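Local coordinates for SMI1/KNR4 family protein (Pseudomonas syringae pv. tomato, PDB 2PAG) that is of unknown function but binds calcium and belongs to the SMI1/KNR4 family of the SUKH clan, at residues L8-L19 with T48-S56. Numbering follows the deposited sequence.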
ATOM      1  N   LEU A   8       9.191 -11.331   1.371  1.00 15.74           N
ATOM      2  CA  LEU A   8       9.395  -9.889   1.436  1.00 14.79           C
ATOM      3  C   LEU A   8      10.364  -9.491   2.543  1.00 15.78           C
ATOM      4  O   LEU A   8      11.291  -8.708   2.317  1.00 15.60           O
ATOM      5  CB  LEU A   8       8.060  -9.169   1.643  1.00 16.02           C
ATOM      6  CG  LEU A   8       7.212  -8.905   0.401  1.00 17.99           C
ATOM      7  CD1 LEU A   8       5.850  -8.387   0.832  1.00 18.85           C
ATOM      8  CD2 LEU A   8       7.920  -7.900  -0.503  1.00 18.85           C
ATOM      9  N   ARG A   9      10.156 -10.041   3.736  1.00 14.72           N
ATOM     10  CA  ARG A   9      11.000  -9.720   4.879  1.00 16.44           C
ATOM     11  C   ARG A   9      12.464 -10.043   4.621  1.00 15.55           C
ATOM     12  O   ARG A   9      13.346  -9.250   4.942  1.00 16.53           O
ATOM     13  CB  ARG A   9      10.535 -10.488   6.118  1.00 19.37           C
ATOM     14  CG  ARG A   9       9.073 -10.294   6.480  1.00 24.73           C
ATOM     15  CD  ARG A   9       8.781  -8.885   6.908  1.00 28.93           C
ATOM     16  NE  ARG A   9       9.699  -8.413   7.941  1.00 31.03           N
ATOM     17  CZ  ARG A   9       9.491  -7.321   8.669  1.00 31.37           C
ATOM     18  NH1 ARG A   9       8.392  -6.602   8.480  1.00 30.93           N
ATOM     19  NH2 ARG A   9      10.388  -6.931   9.567  1.00 30.76           N
ATOM     20  N   GLU A  10      12.721 -11.208   4.039  1.00 14.90           N
ATOM     21  CA  GLU A  10      14.090 -11.624   3.768  1.00 16.75           C
ATOM     22  C   GLU A  10      14.716 -10.907   2.569  1.00 17.56           C
ATOM     23  O   GLU A  10      15.942 -10.896   2.416  1.00 22.50           O
ATOM     24  CB  GLU A  10      14.129 -13.150   3.598  1.00 15.15           C
ATOM     25  CG  GLU A  10      13.810 -13.873   4.903  1.00 15.44           C
ATOM     26  CD  GLU A  10      13.916 -15.391   4.828  1.00 14.76           C
ATOM     27  OE1 GLU A  10      14.391 -15.924   3.804  1.00 16.58           O
ATOM     28  OE2 GLU A  10      13.519 -16.045   5.819  1.00 11.64           O
ATOM     29  N   ALA A  11      13.884 -10.288   1.735  1.00 18.30           N
ATOM     30  CA  ALA A  11      14.393  -9.569   0.573  1.00 18.54           C
ATOM     31  C   ALA A  11      14.597  -8.096   0.899  1.00 18.50           C
ATOM     32  O   ALA A  11      15.113  -7.336   0.070  1.00 17.92           O
ATOM     33  CB  ALA A  11      13.430  -9.710  -0.599  1.00 18.52           C
ATOM     34  N   ASN A  12      14.195  -7.699   2.107  1.00 17.75           N
ATOM     35  CA  ASN A  12      14.313  -6.309   2.544  1.00 17.90           C
ATOM     36  C   ASN A  12      15.698  -5.732   2.305  1.00 18.71           C
ATOM     37  O   ASN A  12      16.706  -6.318   2.708  1.00 17.63           O
ATOM     38  CB  ASN A  12      13.979  -6.166   4.029  1.00 17.96           C
ATOM     39  CG  ASN A  12      14.127  -4.734   4.511  1.00 20.29           C
ATOM     40  OD1 ASN A  12      13.391  -3.849   4.080  1.00 15.57           O
ATOM     41  ND2 ASN A  12      15.094  -4.498   5.397  1.00 22.20           N
ATOM     42  N   GLU A  13      15.738  -4.567   1.670  1.00 17.09           N
ATOM     43  CA  GLU A  13      17.000  -3.910   1.358  1.00 18.49           C
ATOM     44  C   GLU A  13      17.395  -2.874   2.404  1.00 19.40           C
ATOM     45  O   GLU A  13      16.582  -2.046   2.824  1.00 20.11           O
ATOM     46  CB  GLU A  13      16.901  -3.244  -0.013  1.00 17.59           C
ATOM     47  CG  GLU A  13      16.390  -4.161  -1.110  1.00 19.71           C
ATOM     48  CD  GLU A  13      16.132  -3.419  -2.407  1.00 20.05           C
ATOM     49  OE1 GLU A  13      16.017  -2.175  -2.365  1.00 22.85           O
ATOM     50  OE2 GLU A  13      16.030  -4.074  -3.463  1.00 21.93           O
ATOM     51  N   PRO A  14      18.660  -2.898   2.837  1.00 19.66           N
ATOM     52  CA  PRO A  14      19.096  -1.927   3.838  1.00 20.66           C
ATOM     53  C   PRO A  14      19.045  -0.493   3.328  1.00 20.61           C
ATOM     54  O   PRO A  14      19.322  -0.227   2.154  1.00 20.21           O
ATOM     55  CB  PRO A  14      20.520  -2.382   4.163  1.00 22.82           C
ATOM     56  CG  PRO A  14      20.973  -3.024   2.891  1.00 22.58           C
ATOM     57  CD  PRO A  14      19.757  -3.814   2.477  1.00 20.92           C
ATOM     58  N   VAL A  15      18.665   0.418   4.219  1.00 20.54           N
ATOM     59  CA  VAL A  15      18.591   1.844   3.912  1.00 20.95           C
ATOM     60  C   VAL A  15      19.169   2.591   5.112  1.00 21.41           C
ATOM     61  O   VAL A  15      19.311   2.015   6.192  1.00 21.49           O
ATOM     62  CB  VAL A  15      17.132   2.313   3.661  1.00 20.36           C
ATOM     63  CG1 VAL A  15      16.615   1.726   2.354  1.00 18.43           C
ATOM     64  CG2 VAL A  15      16.238   1.913   4.820  1.00 19.26           C
ATOM     65  N   PRO A  16      19.523   3.875   4.940  1.00 21.85           N
ATOM     66  CA  PRO A  16      20.093   4.669   6.036  1.00 22.88           C
ATOM     67  C   PRO A  16      19.225   4.680   7.289  1.00 22.62           C
ATOM     68  O   PRO A  16      19.701   4.385   8.387  1.00 23.50           O
ATOM     69  CB  PRO A  16      20.231   6.058   5.417  1.00 23.13           C
ATOM     70  CG  PRO A  16      20.489   5.749   3.975  1.00 22.60           C
ATOM     71  CD  PRO A  16      19.456   4.676   3.704  1.00 23.46           C
ATOM     72  N   VAL A  17      17.953   5.029   7.116  1.00 21.68           N
ATOM     73  CA  VAL A  17      17.012   5.075   8.222  1.00 21.75           C
ATOM     74  C   VAL A  17      15.942   4.023   7.970  1.00 20.19           C
ATOM     75  O   VAL A  17      15.070   4.206   7.124  1.00 20.70           O
ATOM     76  CB  VAL A  17      16.331   6.455   8.332  1.00 21.85           C
ATOM     77  CG1 VAL A  17      15.385   6.470   9.518  1.00 23.85           C
ATOM     78  CG2 VAL A  17      17.379   7.545   8.477  1.00 24.84           C
ATOM     79  N   PRO A  18      16.013   2.894   8.687  1.00 20.10           N
ATOM     80  CA  PRO A  18      15.034   1.818   8.525  1.00 19.17           C
ATOM     81  C   PRO A  18      13.600   2.296   8.728  1.00 17.35           C
ATOM     82  O   PRO A  18      13.328   3.168   9.561  1.00 17.09           O
ATOM     83  CB  PRO A  18      15.460   0.809   9.591  1.00 21.36           C
ATOM     84  CG  PRO A  18      16.948   0.993   9.632  1.00 21.67           C
ATOM     85  CD  PRO A  18      17.072   2.497   9.631  1.00 21.11           C
ATOM     86  N   LEU A  19      12.682   1.728   7.955  1.00 16.00           N
ATOM     87  CA  LEU A  19      11.276   2.083   8.077  1.00 16.43           C
ATOM     88  C   LEU A  19      10.701   1.378   9.305  1.00 16.42           C
ATOM     89  O   LEU A  19      11.178   0.306   9.696  1.00 19.58           O
ATOM     90  CB  LEU A  19      10.510   1.632   6.838  1.00 13.91           C
ATOM     91  CG  LEU A  19      10.963   2.164   5.484  1.00 14.32           C
ATOM     92  CD1 LEU A  19      10.032   1.617   4.409  1.00 16.17           C
ATOM     93  CD2 LEU A  19      10.933   3.682   5.483  1.00 15.83           C
ATOM     94  N   THR A  48       2.308  -6.086   8.706  1.00 12.48           N
ATOM     95  CA  THR A  48       3.341  -7.109   8.583  1.00 13.23           C
ATOM     96  C   THR A  48       4.527  -6.833   7.667  1.00 15.12           C
ATOM     97  O   THR A  48       5.615  -7.362   7.897  1.00 15.00           O
ATOM     98  CB  THR A  48       2.719  -8.442   8.132  1.00 16.47           C
ATOM     99  OG1 THR A  48       2.150  -8.295   6.823  1.00 16.61           O
ATOM    100  CG2 THR A  48       1.633  -8.850   9.084  1.00 15.02           C
ATOM    101  N   VAL A  49       4.337  -6.023   6.630  1.00 12.48           N
ATOM    102  CA  VAL A  49       5.437  -5.764   5.706  1.00 12.34           C
ATOM    103  C   VAL A  49       5.650  -4.320   5.246  1.00 12.06           C
ATOM    104  O   VAL A  49       6.481  -4.078   4.374  1.00 12.97           O
ATOM    105  CB  VAL A  49       5.312  -6.661   4.444  1.00 12.39           C
ATOM    106  CG1 VAL A  49       5.339  -8.127   4.846  1.00 12.35           C
ATOM    107  CG2 VAL A  49       4.025  -6.364   3.695  1.00 13.12           C
ATOM    108  N   SER A  50       4.935  -3.356   5.833  1.00 11.84           N
ATOM    109  CA  SER A  50       5.101  -1.973   5.387  1.00 11.70           C
ATOM    110  C   SER A  50       6.426  -1.325   5.794  1.00 12.82           C
ATOM    111  O   SER A  50       6.652  -0.142   5.514  1.00 14.79           O
ATOM    112  CB  SER A  50       3.909  -1.091   5.812  1.00 12.03           C
ATOM    113  OG  SER A  50       3.819  -0.885   7.211  1.00 12.12           O
ATOM    114  N   ASP A  51       7.299  -2.089   6.449  1.00 14.56           N
ATOM    115  CA  ASP A  51       8.615  -1.567   6.817  1.00 16.04           C
ATOM    116  C   ASP A  51       9.645  -2.103   5.822  1.00 16.59           C
ATOM    117  O   ASP A  51      10.848  -1.857   5.951  1.00 18.00           O
ATOM    118  CB  ASP A  51       8.989  -1.987   8.245  1.00 18.66           C
ATOM    119  CG  ASP A  51       9.104  -3.491   8.407  1.00 18.90           C
ATOM    120  OD1 ASP A  51       8.363  -4.225   7.725  1.00 18.78           O
ATOM    121  OD2 ASP A  51       9.929  -3.943   9.239  1.00 22.61           O
ATOM    122  N   VAL A  52       9.161  -2.820   4.816  1.00 13.18           N
ATOM    123  CA  VAL A  52      10.025  -3.409   3.802  1.00 13.68           C
ATOM    124  C   VAL A  52      10.368  -2.495   2.624  1.00 13.76           C
ATOM    125  O   VAL A  52       9.523  -1.738   2.110  1.00 14.27           O
ATOM    126  CB  VAL A  52       9.403  -4.727   3.252  1.00 13.81           C
ATOM    127  CG1 VAL A  52      10.221  -5.254   2.085  1.00 13.24           C
ATOM    128  CG2 VAL A  52       9.341  -5.767   4.364  1.00 14.64           C
ATOM    129  N   VAL A  53      11.634  -2.564   2.223  1.00 13.59           N
ATOM    130  CA  VAL A  53      12.156  -1.804   1.096  1.00 14.31           C
ATOM    131  C   VAL A  53      12.599  -2.847   0.074  1.00 14.49           C
ATOM    132  O   VAL A  53      13.421  -3.714   0.389  1.00 14.80           O
ATOM    133  CB  VAL A  53      13.367  -0.949   1.525  1.00 14.26           C
ATOM    134  CG1 VAL A  53      13.909  -0.178   0.338  1.00 14.53           C
ATOM    135  CG2 VAL A  53      12.957  -0.002   2.648  1.00 16.55           C
ATOM    136  N   TYR A  54      12.040  -2.786  -1.135  1.00 14.02           N
ATOM    137  CA  TYR A  54      12.396  -3.745  -2.178  1.00 14.35           C
ATOM    138  C   TYR A  54      12.015  -3.326  -3.596  1.00 15.49           C
ATOM    139  O   TYR A  54      10.960  -2.728  -3.824  1.00 15.81           O
ATOM    140  CB  TYR A  54      11.740  -5.104  -1.923  1.00 16.78           C
ATOM    141  CG  TYR A  54      12.069  -6.104  -3.009  1.00 19.08           C
ATOM    142  CD1 TYR A  54      13.263  -6.822  -2.978  1.00 19.99           C
ATOM    143  CD2 TYR A  54      11.229  -6.270  -4.110  1.00 19.20           C
ATOM    144  CE1 TYR A  54      13.616  -7.674  -4.018  1.00 22.26           C
ATOM    145  CE2 TYR A  54      11.575  -7.118  -5.157  1.00 22.35           C
ATOM    146  CZ  TYR A  54      12.770  -7.816  -5.104  1.00 23.07           C
ATOM    147  OH  TYR A  54      13.127  -8.650  -6.139  1.00 23.84           O
ATOM    148  N   GLY A  55      12.884  -3.669  -4.540  1.00 17.67           N
ATOM    149  CA  GLY A  55      12.627  -3.392  -5.941  1.00 16.63           C
ATOM    150  C   GLY A  55      12.482  -1.949  -6.373  1.00 17.36           C
ATOM    151  O   GLY A  55      13.120  -1.052  -5.819  1.00 18.51           O
ATOM    152  N   SER A  56      11.629  -1.739  -7.373  1.00 19.23           N
ATOM    153  CA  SER A  56      11.395  -0.412  -7.939  1.00 19.44           C
ATOM    154  C   SER A  56      10.069   0.221  -7.534  1.00 19.89           C
ATOM    155  O   SER A  56       9.647   1.210  -8.135  1.00 19.73           O
ATOM    156  CB  SER A  56      11.458  -0.479  -9.468  1.00 20.18           C
ATOM    157  OG  SER A  56      10.431  -1.313  -9.986  1.00 21.84           O
TER
HETATM  158  O   HOH W   1      15.017  -0.752  -4.030  1.00 35.38           O
HETATM  159  O   HOH W   2      13.298  -0.754   6.497  1.00 16.85           O
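Val53 is gripped through both of its backbone polar groups by the chain that leaves helix 2-11. Val53 N donates to Asn12 OD1 at 2.9 Å, in the plane of the side-chain carbonyl and nearly straight (161° at the hydrogen). Val53 O accepts Glu13 N at 2.8 Å. With chi1 at 179°, Asn12 CG points away from its own backbone N and brings OD1 within bonding distance of Val53 N.

The Glu13 side chain, extended beyond CG, runs past Tyr54 CA to Gly55. Glu13 OE2 takes a weak bond from Gly55 N, 3.3 Å away. A water links Leu19 N to Asp51 O.

At the other end, Arg9 forms a salt bridge with Asp51. Arg9 NH1 lies 2.5 Å from Asp51 OD1, which is unusually short, and Arg9 NH2 makes a weak bond to Asp51 OD2. The guanidinium and carboxylate planes are 36° apart, so the pairing is not flat. Arg9 NH1 also donates to Thr48 O of helix 40-49 at 2.9 Å. Bends at chi2 and chi3 fold the arginine chain back to this point.

Val53 also takes apolar contacts. Val15 and Val53 meet tip to tip, and Leu19 CD1 packs on Val53 CG2 at 3.8 Å. Ala11 CB touches Tyr54 CD1. Trp132 of helix 124-132 packs on Leu8 and Val52 and is hydrogen-bonded to Tyr54 O.

Side chains thus meet Val53 N and, weakly, Gly55 N; the Glu13 backbone meets Val53 O. These bonds join the turn after helix 2-11 to segment 48-56 without a regular sheet.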